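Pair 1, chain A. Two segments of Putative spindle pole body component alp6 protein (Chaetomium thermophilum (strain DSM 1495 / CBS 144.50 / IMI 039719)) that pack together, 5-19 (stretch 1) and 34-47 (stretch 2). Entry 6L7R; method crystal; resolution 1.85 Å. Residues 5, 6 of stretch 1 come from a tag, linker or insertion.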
# COMPACT_ATOMS: atom_id res chain seq x y z
N SER A 5 1.97 -16.33 -4.74
CA SER A 5 0.95 -15.29 -4.80
C SER A 5 1.17 -14.33 -5.98
O SER A 5 0.57 -13.25 -6.00
CB SER A 5 0.92 -14.49 -3.50
OG SER A 5 0.50 -15.30 -2.41
N MET A 6 2.01 -14.71 -6.95
CA MET A 6 2.35 -13.78 -8.04
C MET A 6 1.10 -13.34 -8.79
O MET A 6 0.94 -12.15 -9.09
CB MET A 6 3.37 -14.42 -9.00
CG MET A 6 3.70 -13.59 -10.26
SD MET A 6 4.88 -14.39 -11.44
CE MET A 6 6.39 -13.48 -11.10
N GLN A 7 0.18 -14.27 -9.07
CA GLN A 7 -1.04 -13.91 -9.80
C GLN A 7 -1.86 -12.86 -9.04
O GLN A 7 -2.28 -11.85 -9.62
CB GLN A 7 -1.89 -15.15 -10.06
CG GLN A 7 -3.10 -14.86 -10.92
CD GLN A 7 -2.72 -14.33 -12.29
OE1 GLN A 7 -2.92 -13.15 -12.60
NE2 GLN A 7 -2.13 -15.20 -13.10
N ARG A 8 -2.11 -13.09 -7.75
CA ARG A 8 -2.93 -12.14 -7.00
C ARG A 8 -2.21 -10.81 -6.81
O ARG A 8 -2.86 -9.75 -6.75
CB ARG A 8 -3.34 -12.75 -5.66
CG ARG A 8 -4.06 -14.07 -5.83
CD ARG A 8 -5.10 -14.31 -4.75
NE ARG A 8 -4.50 -14.41 -3.43
CZ ARG A 8 -5.19 -14.30 -2.29
NH1 ARG A 8 -6.50 -14.08 -2.34
NH2 ARG A 8 -4.58 -14.41 -1.12
N ILE A 9 -0.88 -10.83 -6.74
CA ILE A 9 -0.12 -9.58 -6.62
C ILE A 9 -0.17 -8.80 -7.92
O ILE A 9 -0.41 -7.59 -7.93
CB ILE A 9 1.31 -9.90 -6.17
CG1 ILE A 9 1.31 -10.42 -4.72
CG2 ILE A 9 2.22 -8.68 -6.36
CD1 ILE A 9 2.60 -11.11 -4.31
N ASN A 10 0.02 -9.48 -9.05
CA ASN A 10 -0.04 -8.79 -10.34
C ASN A 10 -1.43 -8.25 -10.63
O ASN A 10 -1.57 -7.17 -11.23
CB ASN A 10 0.41 -9.73 -11.46
CG ASN A 10 1.91 -9.99 -11.44
OD1 ASN A 10 2.68 -9.23 -10.85
ND2 ASN A 10 2.33 -11.07 -12.10
N ASN A 11 -2.48 -8.99 -10.28
CA ASN A 11 -3.83 -8.45 -10.44
C ASN A 11 -4.00 -7.17 -9.62
O ASN A 11 -4.63 -6.21 -10.08
CB ASN A 11 -4.88 -9.49 -10.03
CG ASN A 11 -4.96 -10.65 -11.00
OD1 ASN A 11 -4.48 -10.58 -12.12
ND2 ASN A 11 -5.61 -11.73 -10.56
N ALA A 12 -3.43 -7.14 -8.42
CA ALA A 12 -3.49 -5.94 -7.60
C ALA A 12 -2.67 -4.81 -8.23
O ALA A 12 -3.09 -3.64 -8.21
CB ALA A 12 -3.01 -6.23 -6.19
N ILE A 13 -1.51 -5.15 -8.79
CA ILE A 13 -0.70 -4.12 -9.43
C ILE A 13 -1.46 -3.51 -10.60
O ILE A 13 -1.47 -2.29 -10.77
CB ILE A 13 0.66 -4.69 -9.88
CG1 ILE A 13 1.53 -5.03 -8.66
CG2 ILE A 13 1.37 -3.68 -10.81
CD1 ILE A 13 2.76 -5.88 -9.00
N ASP A 14 -2.11 -4.35 -11.41
CA ASP A 14 -2.92 -3.83 -12.51
C ASP A 14 -3.93 -2.82 -12.00
O ASP A 14 -4.11 -1.74 -12.58
CB ASP A 14 -3.66 -4.97 -13.22
CG ASP A 14 -2.74 -5.90 -13.98
OD1 ASP A 14 -1.61 -5.51 -14.34
OD2 ASP A 14 -3.19 -7.04 -14.23
N SER A 15 -4.60 -3.15 -10.89
CA SER A 15 -5.61 -2.26 -10.33
C SER A 15 -4.99 -0.95 -9.88
O SER A 15 -5.52 0.13 -10.15
CB SER A 15 -6.33 -2.95 -9.17
OG SER A 15 -7.12 -4.01 -9.67
N LEU A 16 -3.86 -1.03 -9.16
CA LEU A 16 -3.17 0.16 -8.69
C LEU A 16 -2.81 1.07 -9.85
O LEU A 16 -3.02 2.29 -9.80
CB LEU A 16 -1.88 -0.22 -7.95
CG LEU A 16 -1.71 -0.29 -6.43
CD1 LEU A 16 -0.20 -0.27 -6.15
CD2 LEU A 16 -2.43 0.83 -5.69
N ILE A 17 -2.22 0.51 -10.91
CA ILE A 17 -1.77 1.34 -12.01
C ILE A 17 -2.93 2.11 -12.62
O ILE A 17 -2.83 3.31 -12.88
CB ILE A 17 -1.04 0.48 -13.06
CG1 ILE A 17 0.26 -0.06 -12.44
CG2 ILE A 17 -0.77 1.30 -14.32
CD1 ILE A 17 1.02 -1.03 -13.35
N GLY A 18 -4.07 1.43 -12.83
CA GLY A 18 -5.21 2.11 -13.41
C GLY A 18 -5.78 3.17 -12.49
O GLY A 18 -6.25 4.21 -12.95
N HIS A 19 -5.71 2.94 -11.18
CA HIS A 19 -6.27 3.88 -10.22
C HIS A 19 -5.37 5.09 -10.01
O HIS A 19 -5.88 6.21 -9.84
CB HIS A 19 -6.52 3.16 -8.88
CG HIS A 19 -7.31 3.97 -7.89
ND1 HIS A 19 -8.59 4.41 -8.15
CD2 HIS A 19 -7.01 4.38 -6.64
CE1 HIS A 19 -9.04 5.08 -7.10
NE2 HIS A 19 -8.10 5.08 -6.17
N ARG A 34 2.23 2.78 -21.98
CA ARG A 34 2.49 3.36 -20.67
C ARG A 34 2.23 2.35 -19.55
O ARG A 34 3.05 2.20 -18.63
CB ARG A 34 1.63 4.60 -20.48
CG ARG A 34 1.92 5.69 -21.51
CD ARG A 34 1.09 6.94 -21.23
NE ARG A 34 1.35 7.96 -22.24
CZ ARG A 34 0.40 8.55 -22.95
NH1 ARG A 34 -0.87 8.25 -22.75
NH2 ARG A 34 0.72 9.47 -23.85
N ARG A 35 1.10 1.63 -19.61
CA ARG A 35 0.81 0.64 -18.58
C ARG A 35 1.91 -0.42 -18.49
O ARG A 35 2.32 -0.81 -17.39
CB ARG A 35 -0.54 -0.03 -18.84
CG ARG A 35 -0.78 -1.25 -17.95
CD ARG A 35 -2.12 -1.94 -18.21
NE ARG A 35 -3.24 -1.06 -17.90
CZ ARG A 35 -3.81 -0.96 -16.70
NH1 ARG A 35 -3.37 -1.69 -15.68
NH2 ARG A 35 -4.82 -0.11 -16.52
N GLN A 36 2.42 -0.90 -19.63
CA GLN A 36 3.47 -1.90 -19.58
C GLN A 36 4.74 -1.34 -18.95
O GLN A 36 5.40 -2.01 -18.14
CB GLN A 36 3.76 -2.44 -20.98
CG GLN A 36 4.43 -3.82 -20.97
CD GLN A 36 3.66 -4.84 -20.15
OE1 GLN A 36 2.49 -5.10 -20.41
NE2 GLN A 36 4.32 -5.43 -19.16
N ALA A 37 5.10 -0.10 -19.30
CA ALA A 37 6.29 0.52 -18.72
C ALA A 37 6.13 0.71 -17.22
O ALA A 37 7.08 0.52 -16.45
CB ALA A 37 6.56 1.87 -19.40
N VAL A 38 4.93 1.10 -16.79
CA VAL A 38 4.69 1.27 -15.37
C VAL A 38 4.72 -0.08 -14.67
O VAL A 38 5.30 -0.23 -13.59
CB VAL A 38 3.35 2.00 -15.13
CG1 VAL A 38 3.07 2.11 -13.65
CG2 VAL A 38 3.40 3.39 -15.74
N PHE A 39 4.11 -1.09 -15.29
CA PHE A 39 4.08 -2.42 -14.70
C PHE A 39 5.50 -2.94 -14.47
O PHE A 39 5.79 -3.51 -13.41
CB PHE A 39 3.30 -3.37 -15.61
CG PHE A 39 3.11 -4.74 -15.03
CD1 PHE A 39 3.99 -5.77 -15.32
CD2 PHE A 39 2.05 -4.99 -14.17
CE1 PHE A 39 3.82 -7.05 -14.76
CE2 PHE A 39 1.86 -6.26 -13.61
CZ PHE A 39 2.75 -7.28 -13.91
N ASP A 40 6.38 -2.74 -15.45
CA ASP A 40 7.75 -3.21 -15.34
C ASP A 40 8.50 -2.47 -14.24
O ASP A 40 9.31 -3.07 -13.52
CB ASP A 40 8.47 -3.03 -16.69
CG ASP A 40 8.01 -4.04 -17.73
OD1 ASP A 40 6.94 -4.68 -17.53
OD2 ASP A 40 8.70 -4.18 -18.76
N LEU A 41 8.24 -1.17 -14.10
CA LEU A 41 8.83 -0.41 -13.00
C LEU A 41 8.35 -0.95 -11.66
O LEU A 41 9.15 -1.14 -10.73
CB LEU A 41 8.47 1.06 -13.12
CG LEU A 41 8.95 1.90 -11.94
CD1 LEU A 41 10.47 1.98 -11.93
CD2 LEU A 41 8.33 3.28 -11.98
N VAL A 42 7.05 -1.19 -11.52
CA VAL A 42 6.53 -1.69 -10.25
C VAL A 42 7.19 -3.01 -9.90
O VAL A 42 7.64 -3.23 -8.77
CB VAL A 42 5.00 -1.81 -10.28
CG1 VAL A 42 4.49 -2.48 -8.98
CG2 VAL A 42 4.35 -0.45 -10.47
N ARG A 43 7.29 -3.91 -10.89
CA ARG A 43 7.92 -5.20 -10.61
C ARG A 43 9.35 -5.01 -10.13
O ARG A 43 9.79 -5.67 -9.18
CB ARG A 43 7.88 -6.09 -11.85
CG ARG A 43 6.48 -6.53 -12.23
CD ARG A 43 5.80 -7.29 -11.10
NE ARG A 43 5.11 -8.45 -11.65
CZ ARG A 43 5.70 -9.61 -11.90
NH1 ARG A 43 6.99 -9.77 -11.63
NH2 ARG A 43 5.02 -10.61 -12.42
N ALA A 44 10.10 -4.10 -10.76
CA ALA A 44 11.48 -3.87 -10.35
C ALA A 44 11.54 -3.30 -8.94
O ALA A 44 12.37 -3.72 -8.13
CB ALA A 44 12.17 -2.94 -11.34
N LEU A 45 10.67 -2.33 -8.64
CA LEU A 45 10.64 -1.75 -7.30
C LEU A 45 10.39 -2.80 -6.24
O LEU A 45 11.04 -2.81 -5.19
CB LEU A 45 9.58 -0.66 -7.22
CG LEU A 45 9.88 0.60 -8.05
CD1 LEU A 45 8.69 1.54 -8.09
CD2 LEU A 45 11.11 1.32 -7.49
N LEU A 46 9.45 -3.71 -6.50
CA LEU A 46 9.10 -4.70 -5.48
C LEU A 46 10.19 -5.75 -5.30
O LEU A 46 10.17 -6.45 -4.28
CB LEU A 46 7.77 -5.36 -5.84
CG LEU A 46 6.56 -4.43 -5.78
CD1 LEU A 46 5.31 -5.16 -6.24
CD2 LEU A 46 6.36 -3.86 -4.37
N GLU A 47 11.15 -5.86 -6.23
CA GLU A 47 12.30 -6.73 -6.03
C GLU A 47 13.41 -6.09 -5.20
O GLU A 47 14.35 -6.79 -4.81
CB GLU A 47 12.92 -7.16 -7.37
CG GLU A 47 11.96 -7.66 -8.43
CD GLU A 47 11.36 -9.01 -8.11
OE1 GLU A 47 11.75 -9.62 -7.09
OE2 GLU A 47 10.49 -9.46 -8.88
O HOH W 1 -0.97 -3.43 -15.57

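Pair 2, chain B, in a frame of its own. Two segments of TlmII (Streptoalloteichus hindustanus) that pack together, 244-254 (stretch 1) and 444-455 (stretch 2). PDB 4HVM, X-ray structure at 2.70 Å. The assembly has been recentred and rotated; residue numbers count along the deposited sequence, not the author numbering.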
# COMPACT_ATOMS: atom_id res chain seq x y z
N ALA B 244 4.49 15.41 1.28
CA ALA B 244 4.41 16.35 2.38
C ALA B 244 4.67 15.61 3.69
O ALA B 244 5.30 16.14 4.59
CB ALA B 244 3.05 17.02 2.41
N MSE B 245 4.16 14.38 3.77
CA MSE B 245 4.43 13.51 4.91
C MSE B 245 5.90 13.18 5.04
O MSE B 245 6.48 13.30 6.11
CB MSE B 245 3.63 12.22 4.79
CG MSE B 245 2.17 12.35 5.15
SE MSE B 245 1.93 12.80 7.03
CE MSE B 245 1.70 14.73 6.88
N ALA B 246 6.50 12.75 3.93
CA ALA B 246 7.91 12.38 3.92
C ALA B 246 8.81 13.54 4.31
O ALA B 246 9.82 13.35 4.99
CB ALA B 246 8.30 11.85 2.55
N ALA B 247 8.44 14.75 3.89
CA ALA B 247 9.22 15.94 4.21
C ALA B 247 9.13 16.27 5.70
O ALA B 247 10.14 16.57 6.34
CB ALA B 247 8.74 17.12 3.38
N LEU B 248 7.92 16.20 6.24
CA LEU B 248 7.68 16.56 7.63
C LEU B 248 8.16 15.48 8.60
O LEU B 248 8.63 15.80 9.69
CB LEU B 248 6.20 16.87 7.87
CG LEU B 248 5.70 18.19 7.27
CD1 LEU B 248 4.21 18.37 7.53
CD2 LEU B 248 6.49 19.37 7.83
N THR B 249 8.06 14.22 8.19
CA THR B 249 8.56 13.11 9.00
C THR B 249 10.08 13.18 9.09
O THR B 249 10.66 13.01 10.16
CB THR B 249 8.15 11.75 8.43
OG1 THR B 249 6.72 11.64 8.41
CG2 THR B 249 8.73 10.62 9.27
N ALA B 250 10.72 13.45 7.95
CA ALA B 250 12.17 13.60 7.90
C ALA B 250 12.60 14.81 8.72
O ALA B 250 13.65 14.79 9.35
CB ALA B 250 12.64 13.76 6.46
N TRP B 251 11.78 15.85 8.71
CA TRP B 251 12.06 17.06 9.48
C TRP B 251 12.09 16.78 10.98
O TRP B 251 13.02 17.18 11.67
CB TRP B 251 11.03 18.15 9.18
CG TRP B 251 11.00 19.23 10.22
CD1 TRP B 251 11.87 20.27 10.35
CD2 TRP B 251 10.03 19.38 11.28
NE1 TRP B 251 11.51 21.06 11.42
CE2 TRP B 251 10.39 20.53 12.00
CE3 TRP B 251 8.91 18.65 11.67
CZ2 TRP B 251 9.66 20.97 13.11
CZ3 TRP B 251 8.19 19.08 12.77
CH2 TRP B 251 8.56 20.23 13.47
N TRP B 252 11.06 16.10 11.47
CA TRP B 252 10.94 15.86 12.91
C TRP B 252 12.04 14.94 13.41
O TRP B 252 12.61 15.17 14.47
CB TRP B 252 9.58 15.29 13.27
CG TRP B 252 9.35 15.29 14.75
CD1 TRP B 252 8.90 16.32 15.51
CD2 TRP B 252 9.59 14.20 15.65
NE1 TRP B 252 8.83 15.95 16.83
CE2 TRP B 252 9.25 14.65 16.94
CE3 TRP B 252 10.05 12.89 15.49
CZ2 TRP B 252 9.35 13.83 18.07
CZ3 TRP B 252 10.15 12.08 16.61
CH2 TRP B 252 9.80 12.56 17.88
N LEU B 253 12.32 13.89 12.65
CA LEU B 253 13.40 12.97 13.00
C LEU B 253 14.75 13.67 12.95
O LEU B 253 15.71 13.23 13.57
CB LEU B 253 13.39 11.75 12.07
CG LEU B 253 12.14 10.87 12.11
CD1 LEU B 253 12.27 9.72 11.13
CD2 LEU B 253 11.88 10.36 13.52
N TRP B 254 14.82 14.76 12.20
CA TRP B 254 16.03 15.57 12.15
C TRP B 254 16.16 16.40 13.43
O TRP B 254 17.26 16.55 13.96
CB TRP B 254 16.03 16.46 10.90
CG TRP B 254 17.05 17.56 10.92
CD1 TRP B 254 18.40 17.43 10.76
CD2 TRP B 254 16.80 18.95 11.11
NE1 TRP B 254 19.00 18.66 10.85
CE2 TRP B 254 18.04 19.61 11.06
CE3 TRP B 254 15.64 19.71 11.32
CZ2 TRP B 254 18.16 20.99 11.21
CZ3 TRP B 254 15.76 21.08 11.47
CH2 TRP B 254 17.01 21.71 11.42
N SER B 444 4.21 9.42 19.31
CA SER B 444 3.34 10.31 20.07
C SER B 444 3.85 11.74 20.00
O SER B 444 3.14 12.65 19.57
CB SER B 444 3.24 9.86 21.53
OG SER B 444 2.45 10.78 22.28
N ALA B 445 5.09 11.94 20.45
CA ALA B 445 5.75 13.23 20.36
C ALA B 445 6.00 13.58 18.89
O ALA B 445 6.17 14.74 18.54
CB ALA B 445 7.06 13.21 21.12
N LEU B 446 6.02 12.55 18.05
CA LEU B 446 6.15 12.72 16.62
C LEU B 446 4.86 13.29 16.05
O LEU B 446 4.89 14.19 15.21
CB LEU B 446 6.48 11.37 15.96
CG LEU B 446 6.97 11.34 14.51
CD1 LEU B 446 7.79 10.09 14.28
CD2 LEU B 446 5.82 11.39 13.52
N LEU B 447 3.73 12.78 16.51
CA LEU B 447 2.44 13.21 15.99
C LEU B 447 2.06 14.62 16.42
O LEU B 447 1.35 15.32 15.69
CB LEU B 447 1.34 12.22 16.37
CG LEU B 447 1.44 10.85 15.69
CD1 LEU B 447 0.18 10.04 15.94
CD2 LEU B 447 1.69 11.00 14.20
N ASP B 448 2.51 15.03 17.60
CA ASP B 448 2.31 16.41 18.04
C ASP B 448 3.20 17.34 17.23
O ASP B 448 2.86 18.50 17.01
CB ASP B 448 2.62 16.55 19.53
CG ASP B 448 1.57 15.91 20.42
OD1 ASP B 448 0.42 16.40 20.44
OD2 ASP B 448 1.90 14.91 21.10
N GLY B 449 4.34 16.81 16.78
CA GLY B 449 5.26 17.57 15.95
C GLY B 449 4.73 17.77 14.54
O GLY B 449 4.78 18.88 14.00
N LEU B 450 4.22 16.70 13.94
CA LEU B 450 3.62 16.77 12.61
C LEU B 450 2.41 17.69 12.61
O LEU B 450 2.21 18.45 11.66
CB LEU B 450 3.21 15.38 12.13
CG LEU B 450 4.29 14.37 11.76
CD1 LEU B 450 3.68 13.13 11.14
CD2 LEU B 450 5.31 14.99 10.82
N ASP B 451 1.60 17.60 13.66
CA ASP B 451 0.38 18.39 13.76
C ASP B 451 0.66 19.89 13.72
O ASP B 451 -0.01 20.63 13.00
CB ASP B 451 -0.38 18.03 15.04
CG ASP B 451 -1.74 18.68 15.12
OD1 ASP B 451 -2.30 19.03 14.06
OD2 ASP B 451 -2.26 18.84 16.24
N ALA B 452 1.65 20.32 14.49
CA ALA B 452 2.03 21.73 14.51
C ALA B 452 2.67 22.13 13.19
O ALA B 452 2.40 23.21 12.66
CB ALA B 452 2.99 21.99 15.66
N ALA B 453 3.51 21.25 12.66
CA ALA B 453 4.23 21.54 11.42
C ALA B 453 3.27 21.65 10.24
O ALA B 453 3.47 22.49 9.35
CB ALA B 453 5.28 20.47 11.16
N MSE B 454 2.24 20.82 10.22
CA MSE B 454 1.24 20.86 9.15
C MSE B 454 0.47 22.17 9.16
O MSE B 454 0.27 22.79 8.11
CB MSE B 454 0.28 19.68 9.27
CG MSE B 454 0.79 18.40 8.65
SE MSE B 454 -0.51 16.96 8.73
CE MSE B 454 -0.53 16.73 10.66
N ALA B 455 0.05 22.60 10.35
CA ALA B 455 -0.65 23.87 10.50
C ALA B 455 0.21 25.01 9.99
O ALA B 455 -0.28 25.90 9.28
CB ALA B 455 -1.02 24.10 11.96

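In both pairs two helices pack across each other at a steep angle, running closer to antiparallel than to parallel: the N-to-C directions enclose 124° in pair 1 and 123° in pair 2, and the axes approach to 10.4 Å and 9.8 Å. Superposition of 14 central residues gives an RMSD of 0.4 Å over N, CA and C. The buried surface is also similar, 594 Å² in pair 1 and 550 Å² in pair 2.

The best conserved part of the packing is the match of A:Ile13 with B:Leu248 and of A:Val42 with B:Ala453. All four side chains point toward the partner helix. A:Ile13 sits as a knob among A:Phe39, A:Val42, A:Arg43 and A:Leu46, with its CG2 3.8 Å from A:Val42 CG1. B:Leu248 fills nearly the same space, its CD2 lying 3.7 Å from B:Ala453 CB while its CD1 reaches B:Met454 CG at 3.6 Å. On the second helix A:Phe39 matches B:Leu450. The phenylalanine ring is a knob among A:Asn10, A:Ile13, A:Asp14 and A:Ile17; the smaller leucine sends CD2 to within 3.6 Å of B:Leu248 CB.

A marked redistribution of bulk occurs where A:Ile17 matches B:Trp252 and A:Val38 matches B:Gly449. In pair 1 two branched side chains of moderate size meet, A:Ile17 CG1 and A:Val38 CG1 being 3.8 Å apart. In pair 2 an indole occupies the first position and a glycine the second. B:Trp252 CD1 comes within 3.9 Å of B:Gly449 CA, and a CB on the glycine would fall only 2.4 Å from that CD1, a clash. The absence of a side chain thus lets the indole lie close against the helix.

The match of A:Arg35 with B:Leu446 continues this contrast. A:Arg35 reaches across to the first helix, where NH1 donates a hydrogen bond to A:Asp14 O at 3.2 Å and A:Ile17 CG2 covers one face of the guanidinium. A water adds a second link, donating to A:Asp14 OD1 (2.5 Å) and accepting from A:Arg35 NH1 (3.0 Å). In pair 2 the aromatic face takes over: B:Leu446 CA lies 3.6 Å from the centroid of the six-membered ring of B:Trp252, 10° off its normal, in a CH-pi contact. B:Thr249, which matches A:Asp14, turns its hydroxyl to its own helix, OG1 donating to B:Met245 O at 2.8 Å.

At the other end of the contact, A:Asn10 and A:Arg43 match the selenomethionines B:Met245 and B:Met454. The pair 1 residues meet through a weak hydrogen bond from A:Arg43 NE to A:Asn10 OD1 (2.7 Å), whereas B:Met245 CE packs against B:Met454 SE at 3.6 Å. No hydrogen bond crosses between the helices of pair 2. The same crossing is therefore supported by an apolar centre with polar links in pair 1, and in pair 2 by apolar and aromatic packing.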